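Local coordinates for oxidoreductase, NAD-binding/iron-sulfur cluster-binding protein (Nitratireductor pacificus pht-3B, PDB 6ZXX) that binds cobalamin and two [4Fe-4S] clusters, as in cobalamin-dependent reductive dehalogenases, and probably serves as an oxidoreductase, at residues 141-146 against 234-239. Sequence-based numbering, arbitrary orientation.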
loop_
_atom_site.group_PDB
_atom_site.type_symbol
_atom_site.label_atom_id
_atom_site.label_comp_id
_atom_site.label_asym_id
_atom_site.label_seq_id
_atom_site.Cartn_x
_atom_site.Cartn_y
_atom_site.Cartn_z
ATOM N N THR A 141 -6.562 31.037 -1.458
ATOM C CA THR A 141 -6.957 31.464 -2.802
ATOM C C THR A 141 -7.456 30.339 -3.718
ATOM O O THR A 141 -8.265 30.577 -4.624
ATOM C CB THR A 141 -5.792 32.177 -3.477
ATOM O OG1 THR A 141 -4.638 31.340 -3.434
ATOM C CG2 THR A 141 -5.493 33.451 -2.739
ATOM N N HIS A 142 -6.964 29.128 -3.475
ATOM C CA HIS A 142 -7.256 27.982 -4.318
ATOM C C HIS A 142 -7.689 26.756 -3.566
ATOM O O HIS A 142 -7.261 26.516 -2.458
ATOM C CB HIS A 142 -6.016 27.605 -5.109
ATOM C CG HIS A 142 -5.597 28.657 -6.064
ATOM N ND1 HIS A 142 -4.934 29.791 -5.653
ATOM C CD2 HIS A 142 -5.781 28.776 -7.398
ATOM C CE1 HIS A 142 -4.698 30.552 -6.702
ATOM N NE2 HIS A 142 -5.215 29.966 -7.770
ATOM N N ALA A 143 -8.501 25.950 -4.245
ATOM C CA ALA A 143 -8.956 24.664 -3.724
ATOM C C ALA A 143 -8.544 23.492 -4.619
ATOM O O ALA A 143 -8.733 23.505 -5.855
ATOM C CB ALA A 143 -10.471 24.682 -3.572
ATOM N N LEU A 144 -7.977 22.489 -3.995
ATOM C CA LEU A 144 -7.810 21.201 -4.628
ATOM C C LEU A 144 -9.027 20.354 -4.272
ATOM O O LEU A 144 -9.204 19.977 -3.109
ATOM C CB LEU A 144 -6.555 20.479 -4.129
ATOM C CG LEU A 144 -6.422 19.105 -4.806
ATOM C CD1 LEU A 144 -5.570 19.184 -6.058
ATOM C CD2 LEU A 144 -5.814 18.068 -3.897
ATOM N N VAL A 145 -9.838 20.020 -5.286
ATOM C CA VAL A 145 -11.037 19.271 -5.065
ATOM C C VAL A 145 -10.837 17.875 -5.602
ATOM O O VAL A 145 -10.339 17.695 -6.708
ATOM C CB VAL A 145 -12.261 19.922 -5.738
ATOM C CG1 VAL A 145 -13.540 19.279 -5.209
ATOM C CG2 VAL A 145 -12.274 21.407 -5.479
ATOM N N PHE A 146 -11.213 16.872 -4.805
ATOM C CA PHE A 146 -11.125 15.482 -5.233
ATOM C C PHE A 146 -12.353 14.680 -4.822
ATOM O O PHE A 146 -13.012 14.977 -3.833
ATOM C CB PHE A 146 -9.851 14.814 -4.736
ATOM C CG PHE A 146 -9.818 14.616 -3.258
ATOM C CD1 PHE A 146 -9.298 15.600 -2.451
ATOM C CD2 PHE A 146 -10.272 13.429 -2.678
ATOM C CE1 PHE A 146 -9.261 15.448 -1.071
ATOM C CE2 PHE A 146 -10.219 13.263 -1.308
ATOM C CZ PHE A 146 -9.725 14.275 -0.498
ATOM N N LEU A 234 -16.694 13.765 -1.428
ATOM C CA LEU A 234 -15.666 14.785 -1.703
ATOM C C LEU A 234 -14.694 15.035 -0.542
ATOM O O LEU A 234 -15.014 15.004 0.652
ATOM C CB LEU A 234 -16.297 16.165 -2.023
ATOM C CG LEU A 234 -16.956 16.657 -3.321
ATOM C CD1 LEU A 234 -16.365 15.987 -4.576
ATOM C CD2 LEU A 234 -18.451 16.498 -3.245
ATOM N N GLY A 235 -13.508 15.429 -0.952
ATOM C CA GLY A 235 -12.575 16.133 -0.084
ATOM C C GLY A 235 -12.042 17.374 -0.794
ATOM O O GLY A 235 -12.047 17.482 -2.033
ATOM N N VAL A 236 -11.599 18.328 0.010
ATOM C CA VAL A 236 -11.000 19.595 -0.490
ATOM C C VAL A 236 -9.790 19.965 0.346
ATOM O O VAL A 236 -9.769 19.757 1.554
ATOM C CB VAL A 236 -12.010 20.789 -0.444
ATOM C CG1 VAL A 236 -11.367 22.091 -0.911
ATOM C CG2 VAL A 236 -13.220 20.482 -1.329
ATOM N N VAL A 237 -8.794 20.524 -0.304
ATOM C CA VAL A 237 -7.704 21.196 0.395
ATOM C C VAL A 237 -7.699 22.621 -0.142
ATOM O O VAL A 237 -7.501 22.820 -1.330
ATOM C CB VAL A 237 -6.345 20.568 0.105
ATOM C CG1 VAL A 237 -5.238 21.385 0.735
ATOM C CG2 VAL A 237 -6.319 19.144 0.614
ATOM N N THR A 238 -7.965 23.575 0.746
ATOM C CA THR A 238 -7.892 24.986 0.443
ATOM C C THR A 238 -6.541 25.442 0.920
ATOM O O THR A 238 -5.994 24.911 1.890
ATOM C CB THR A 238 -8.978 25.809 1.144
ATOM O OG1 THR A 238 -8.864 25.627 2.535
ATOM C CG2 THR A 238 -10.348 25.369 0.708
ATOM N N THR A 239 -5.992 26.420 0.225
ATOM C CA THR A 239 -4.634 26.851 0.477
ATOM C C THR A 239 -4.338 28.161 -0.243
ATOM O O THR A 239 -4.998 28.513 -1.211
ATOM C CB THR A 239 -3.613 25.780 0.013
ATOM O OG1 THR A 239 -2.274 26.185 0.314
ATOM C CG2 THR A 239 -3.710 25.567 -1.505
#
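The ring of F146 lies flat over G235, a worked example of an aromatic side chain covering a cross-strand glycine. G235 CA sits 3.7 Å from the ring centroid, a CH-pi contact over one face. With chi1 at 68°, CG stands between backbone N and carbonyl carbon, which swings the ring across the glycine; a CB on G235 would collide with F146 CZ. The ring also touches V122 of strand 121-126 and I179 of helix 168-189. A serine replacing F146 would probably leave G235 without its aromatic cover and open a gap beside V122 and I179. Beneath the ring the backbones hydrogen-bond: F146 N reaches G235 O at 3.0 Å, almost straight at 174°, and G235 N returns the bond to F146 O. L144 and V237 form a second such pair of backbone hydrogen bonds, the shorter being L144 N to V237 O at 2.7 Å. Strands 142-149 and 232-239 are the central pair of a four-stranded antiparallel sheet, with 121-126 beside the first and 194-198 beside the second. At the T141 end comes a classic beta bulge: T239 O accepts from H142 N (3.1 Å) and, above its carbonyl plane, T141 N (3.0 Å). On the A143 face, V145 CG1 lies alongside V236 CG2 at 4.1 Å, and helix 206-212 packs there through L206 and L209. Helix 168-189 also brings L183 against L144 and V237.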